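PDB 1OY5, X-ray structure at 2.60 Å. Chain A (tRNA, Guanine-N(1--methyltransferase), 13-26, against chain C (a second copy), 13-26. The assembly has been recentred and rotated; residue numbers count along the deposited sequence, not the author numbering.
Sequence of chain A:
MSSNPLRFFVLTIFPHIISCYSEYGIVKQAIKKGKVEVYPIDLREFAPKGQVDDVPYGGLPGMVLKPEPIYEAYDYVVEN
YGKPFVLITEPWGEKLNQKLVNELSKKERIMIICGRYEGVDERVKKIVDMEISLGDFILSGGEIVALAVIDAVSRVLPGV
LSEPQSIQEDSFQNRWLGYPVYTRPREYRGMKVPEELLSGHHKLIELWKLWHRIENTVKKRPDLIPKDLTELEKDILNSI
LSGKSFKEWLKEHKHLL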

# COMPACT_ATOMS: atom_id res chain seq x y z
N ILE A 13 -1.44 -8.79 13.96
CA ILE A 13 -2.12 -8.52 15.22
C ILE A 13 -3.41 -7.79 14.92
O ILE A 13 -4.18 -7.54 15.83
N PHE A 14 -3.67 -7.48 13.64
CA PHE A 14 -4.91 -6.83 13.20
C PHE A 14 -5.60 -7.68 12.09
O PHE A 14 -5.75 -7.30 10.92
N PRO A 15 -6.04 -8.86 12.49
CA PRO A 15 -6.72 -9.75 11.56
C PRO A 15 -7.82 -9.03 10.81
O PRO A 15 -7.90 -9.19 9.61
N HIS A 16 -8.68 -8.30 11.50
CA HIS A 16 -9.87 -7.71 10.88
C HIS A 16 -9.58 -6.80 9.73
O HIS A 16 -10.39 -6.65 8.86
N ILE A 17 -8.41 -6.19 9.70
CA ILE A 17 -8.04 -5.37 8.57
C ILE A 17 -8.03 -6.24 7.32
O ILE A 17 -8.55 -5.84 6.29
N ILE A 18 -7.48 -7.43 7.42
CA ILE A 18 -7.39 -8.33 6.29
C ILE A 18 -8.77 -8.90 5.92
O ILE A 18 -9.17 -8.92 4.76
N SER A 19 -9.55 -9.26 6.92
CA SER A 19 -10.83 -9.85 6.64
C SER A 19 -11.69 -8.74 6.03
O SER A 19 -12.42 -8.98 5.10
N CYS A 20 -11.56 -7.51 6.50
CA CYS A 20 -12.37 -6.45 5.91
C CYS A 20 -12.02 -6.09 4.45
O CYS A 20 -12.88 -5.65 3.70
N TYR A 21 -10.79 -6.30 4.02
CA TYR A 21 -10.40 -5.94 2.64
C TYR A 21 -10.86 -7.02 1.71
O TYR A 21 -11.08 -6.75 0.56
N SER A 22 -10.99 -8.25 2.21
CA SER A 22 -11.39 -9.41 1.40
C SER A 22 -12.86 -9.49 1.05
O SER A 22 -13.27 -10.41 0.38
N GLU A 23 -13.65 -8.56 1.54
CA GLU A 23 -15.06 -8.59 1.32
C GLU A 23 -15.45 -7.78 0.15
O GLU A 23 -16.63 -7.75 -0.18
N TYR A 24 -14.50 -7.13 -0.50
CA TYR A 24 -14.82 -6.26 -1.64
C TYR A 24 -13.86 -6.39 -2.78
O TYR A 24 -12.79 -6.97 -2.65
N GLY A 25 -14.25 -5.82 -3.89
CA GLY A 25 -13.38 -5.79 -5.04
C GLY A 25 -12.97 -7.14 -5.60
O GLY A 25 -13.68 -8.12 -5.50
N ILE A 26 -11.79 -7.15 -6.20
CA ILE A 26 -11.25 -8.27 -6.90
C ILE A 26 -10.89 -9.38 -5.96
O ILE A 26 -10.89 -10.52 -6.34
N ILE C 13 -15.77 3.64 -3.66
CA ILE C 13 -16.96 2.83 -3.76
C ILE C 13 -16.94 1.80 -2.66
O ILE C 13 -17.90 1.06 -2.51
N PHE C 14 -15.87 1.79 -1.87
CA PHE C 14 -15.76 0.88 -0.75
C PHE C 14 -15.42 1.62 0.52
O PHE C 14 -14.32 1.48 1.01
N PRO C 15 -16.33 2.39 1.08
CA PRO C 15 -16.01 3.18 2.26
C PRO C 15 -15.69 2.34 3.49
O PRO C 15 -14.80 2.74 4.24
N HIS C 16 -16.33 1.18 3.67
CA HIS C 16 -16.07 0.33 4.83
C HIS C 16 -14.59 -0.07 4.95
O HIS C 16 -14.12 -0.33 6.04
N ILE C 17 -13.87 -0.14 3.85
CA ILE C 17 -12.48 -0.54 3.91
C ILE C 17 -11.67 0.52 4.61
O ILE C 17 -10.67 0.24 5.27
N ILE C 18 -12.11 1.77 4.44
CA ILE C 18 -11.44 2.90 5.05
C ILE C 18 -11.81 2.96 6.53
O ILE C 18 -10.95 3.08 7.39
N SER C 19 -13.09 2.81 6.84
CA SER C 19 -13.54 2.83 8.22
C SER C 19 -12.82 1.78 9.01
O SER C 19 -12.47 1.93 10.17
N CYS C 20 -12.61 0.67 8.35
CA CYS C 20 -12.07 -0.47 9.02
C CYS C 20 -10.60 -0.29 9.35
O CYS C 20 -10.15 -0.62 10.47
N TYR C 21 -9.85 0.25 8.40
CA TYR C 21 -8.44 0.50 8.66
C TYR C 21 -8.22 1.58 9.75
O TYR C 21 -7.16 1.60 10.40
N SER C 22 -9.20 2.45 9.97
CA SER C 22 -9.06 3.53 10.94
C SER C 22 -9.38 3.08 12.36
O SER C 22 -9.33 3.88 13.30
N GLU C 23 -9.72 1.81 12.52
CA GLU C 23 -10.09 1.30 13.82
C GLU C 23 -8.97 0.62 14.53
O GLU C 23 -9.17 0.16 15.63
N TYR C 24 -7.79 0.54 13.90
CA TYR C 24 -6.65 -0.11 14.52
C TYR C 24 -5.39 0.69 14.44
O TYR C 24 -5.36 1.72 13.78
N GLY C 25 -4.37 0.25 15.14
CA GLY C 25 -3.07 0.88 15.07
C GLY C 25 -3.02 2.40 15.21
O GLY C 25 -3.81 3.01 15.96
N ILE C 26 -2.08 2.99 14.47
CA ILE C 26 -1.73 4.39 14.59
C ILE C 26 -2.76 5.34 14.04
O ILE C 26 -2.88 6.43 14.51

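This is a mainly apolar, nearly twofold contact in which two copies of one short helix pack antiparallel and the Phe and Tyr residues flanking each helix pack against those of the partner. The axes of the two 15-21 helices approach to 9.4 Å, and their directions differ by 178°. The pairing therefore runs head to tail: Phe A14 lies near Tyr C24, Ile A17 near Tyr C21, and the same pairs recur with the chains exchanged. The two stretches together bury 766 Å².

Cys A20 and Cys C20 meet at the middle. Both point toward the partner and both are t rotamers. CB of Cys A20 lies 3.2 Å from SG of Cys C20, a very tight contact. The two halves differ here. SG of Cys A20 lies 3.7 Å from O of His C16, and SG of Cys C20 lies 3.9 Å from O of His A16. Only SG of Cys A20 also sits over a His ring, that of His C16, 4.0 Å from its centroid, in a sulfur-aromatic contact.

Ile A17 and Ile C17 flank this centre. Their CA-to-CB bonds point sideways, but the m, t rotamer brings the ends of both side chains nearer the partner. CG1 of Ile A17 lies 3.8 Å from CD1 of Tyr C24, and its CG2 lies 3.9 Å from CD2 of Tyr C21, at the edge of that ring. On the other side, CG1 of Ile C17 is 3.8 Å from CD1 of Tyr A24, while its CD1 is 4.0 Å from CD2 of Tyr A21. Tyr A21 and Tyr C21 are buried t rotamers; each hydroxyl is hydrogen-bonded elsewhere in the structure.

Phe A14 pairs with Tyr C24, and Phe C14 with Tyr A24. All four side chains point toward the partner and have chi1 in m. CB of Tyr C24 rests over one face of the Phe A14 ring, 3.8 Å from its centroid, a CH-pi contact. CB of Tyr A24 does the same over the Phe C14 ring, at 3.7 Å from the centroid. The aromatic rings themselves meet obliquely, with centroids 5.4 Å apart in each pair. Each Phe also reaches the backbone of the glycine that follows its partner Tyr: CZ of Phe A14 is 3.4 Å from N of Gly C25, and CZ of Phe C14 is 3.5 Å from N of Gly A25. Both glycines have positive phi, which by itself favours glycine.

The histidines break the symmetry most clearly. His C16 is t and places its ND1 2.9 Å from OH of Tyr A24, forming the only hydrogen bond across the stretches. Either group could be the donor. His A16 is m, and its end leads away from the partner. Its CB still lies 3.6 Å from OH of Tyr C24, but no matching hydrogen bond forms.

The CA-to-CB bonds of Ile A18, Ile C18, Ser A22 and Ser C22 point away, and none of these residues makes contact across the stretches, although the ends of the two Ile side chains turn back somewhat. The Ser A22 and Ser C22 hydroxyls instead bond within their own chains: OG of Ser A22 donates to O of Ile A18 at 3.1 Å, and OG of Ser C22 to O of Ile C18 at 2.9 Å.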

# COMPACT_ATOMS: atom_id res chain seq x y z
CB ILE A 13 -1.22 -7.71 16.21
CG1 ILE A 13 -0.87 -6.33 15.68
CG2 ILE A 13 0.07 -8.45 16.46
CD1 ILE A 13 -0.11 -5.50 16.69
CB PHE A 14 -4.68 -5.39 12.72
CG PHE A 14 -4.06 -4.47 13.77
CD1 PHE A 14 -4.67 -4.28 15.01
CD2 PHE A 14 -2.88 -3.76 13.50
CE1 PHE A 14 -4.08 -3.48 15.93
CE2 PHE A 14 -2.31 -2.94 14.44
CZ PHE A 14 -2.88 -2.81 15.63
CB PRO A 15 -7.37 -10.83 12.49
CG PRO A 15 -6.76 -10.64 13.91
CD PRO A 15 -5.92 -9.41 13.87
CB HIS A 16 -10.77 -7.07 11.95
CG HIS A 16 -11.31 -8.08 12.93
ND1 HIS A 16 -12.47 -7.90 13.64
CD2 HIS A 16 -10.82 -9.29 13.30
CE1 HIS A 16 -12.69 -8.95 14.41
NE2 HIS A 16 -11.69 -9.80 14.24
CB ILE A 17 -6.70 -4.68 8.78
CG1 ILE A 17 -6.86 -3.50 9.73
CG2 ILE A 17 -6.20 -4.15 7.48
CD1 ILE A 17 -5.58 -3.07 10.40
CB ILE A 18 -6.42 -9.44 6.62
CG1 ILE A 18 -5.15 -8.87 7.25
CG2 ILE A 18 -6.11 -10.29 5.38
CD1 ILE A 18 -4.40 -7.98 6.38
CB SER A 19 -11.46 -10.50 7.89
OG SER A 19 -12.36 -9.62 8.54
CB CYS A 20 -12.33 -5.20 6.76
SG CYS A 20 -13.29 -3.89 5.99
CB TYR A 21 -8.89 -5.72 2.51
CG TYR A 21 -8.48 -5.16 1.14
CD1 TYR A 21 -8.18 -6.01 0.10
CD2 TYR A 21 -8.40 -3.79 0.91
CE1 TYR A 21 -7.84 -5.55 -1.11
CE2 TYR A 21 -8.05 -3.30 -0.30
CZ TYR A 21 -7.77 -4.19 -1.32
OH TYR A 21 -7.42 -3.75 -2.60
CB SER A 22 -11.05 -10.68 2.13
OG SER A 22 -9.65 -10.72 2.27
CB GLU A 23 -15.79 -8.13 2.55
CG GLU A 23 -15.99 -9.31 3.48
CD GLU A 23 -16.48 -8.91 4.84
OE1 GLU A 23 -17.01 -7.78 4.93
OE2 GLU A 23 -16.33 -9.72 5.81
CB TYR A 24 -14.84 -4.79 -1.19
CG TYR A 24 -15.63 -4.55 0.04
CD1 TYR A 24 -15.04 -4.63 1.28
CD2 TYR A 24 -16.98 -4.28 -0.02
CE1 TYR A 24 -15.75 -4.42 2.43
CE2 TYR A 24 -17.72 -4.06 1.14
CZ TYR A 24 -17.09 -4.15 2.36
OH TYR A 24 -17.80 -3.97 3.54
CB ILE A 26 -10.02 -7.81 -7.70
CG1 ILE A 26 -10.36 -6.54 -8.48
CG2 ILE A 26 -9.60 -8.82 -8.70
CD1 ILE A 26 -11.70 -6.59 -9.18
CB ILE C 13 -17.08 2.19 -5.14
CG1 ILE C 13 -16.10 1.03 -5.29
CG2 ILE C 13 -16.82 3.28 -6.20
CD1 ILE C 13 -16.16 0.37 -6.61
CB PHE C 14 -14.66 -0.11 -1.00
CG PHE C 14 -14.87 -0.96 -2.20
CD1 PHE C 14 -15.99 -1.74 -2.32
CD2 PHE C 14 -13.93 -1.01 -3.19
CE1 PHE C 14 -16.18 -2.51 -3.43
CE2 PHE C 14 -14.10 -1.80 -4.28
CZ PHE C 14 -15.24 -2.55 -4.40
CB PRO C 15 -17.28 4.01 2.45
CG PRO C 15 -18.32 3.26 1.85
CD PRO C 15 -17.72 2.64 0.63
CB HIS C 16 -17.00 -0.91 4.87
CG HIS C 16 -16.90 -1.72 6.13
ND1 HIS C 16 -17.13 -3.09 6.17
CD2 HIS C 16 -16.59 -1.37 7.41
CE1 HIS C 16 -16.97 -3.54 7.41
NE2 HIS C 16 -16.64 -2.51 8.18
CB ILE C 17 -11.94 -0.76 2.47
CG1 ILE C 17 -12.27 -2.16 1.99
CG2 ILE C 17 -10.46 -0.60 2.40
CD1 ILE C 17 -12.06 -2.35 0.47
CB ILE C 18 -11.80 4.16 4.28
CG1 ILE C 18 -11.59 3.94 2.76
CG2 ILE C 18 -10.95 5.29 4.72
CD1 ILE C 18 -10.08 3.89 2.28
CB SER C 19 -15.01 2.48 8.30
OG SER C 19 -15.75 3.52 7.76
CB CYS C 20 -12.29 -1.68 8.16
SG CYS C 20 -11.87 -3.09 9.10
CB TYR C 21 -7.74 0.92 7.39
CG TYR C 21 -6.25 0.90 7.56
CD1 TYR C 21 -5.55 2.06 7.92
CD2 TYR C 21 -5.53 -0.31 7.45
CE1 TYR C 21 -4.19 2.04 8.13
CE2 TYR C 21 -4.17 -0.35 7.63
CZ TYR C 21 -3.50 0.83 7.97
OH TYR C 21 -2.14 0.78 8.18
CB SER C 22 -9.99 4.70 10.59
OG SER C 22 -9.91 5.05 9.24
CB GLU C 23 -11.22 0.31 13.68
CG GLU C 23 -12.54 1.01 13.61
CD GLU C 23 -13.65 0.10 13.22
OE1 GLU C 23 -13.58 -1.10 13.59
OE2 GLU C 23 -14.58 0.61 12.54
CB TYR C 24 -6.43 -1.47 13.86
CG TYR C 24 -7.66 -2.28 13.96
CD1 TYR C 24 -8.57 -2.28 12.94
CD2 TYR C 24 -7.95 -2.97 15.10
CE1 TYR C 24 -9.74 -2.99 13.05
CE2 TYR C 24 -9.11 -3.68 15.20
CZ TYR C 24 -10.00 -3.68 14.20
OH TYR C 24 -11.14 -4.40 14.37
CB ILE C 26 -0.39 4.63 13.90
CG1 ILE C 26 0.57 3.46 14.23
CG2 ILE C 26 0.22 5.96 14.31
CD1 ILE C 26 0.75 3.18 15.71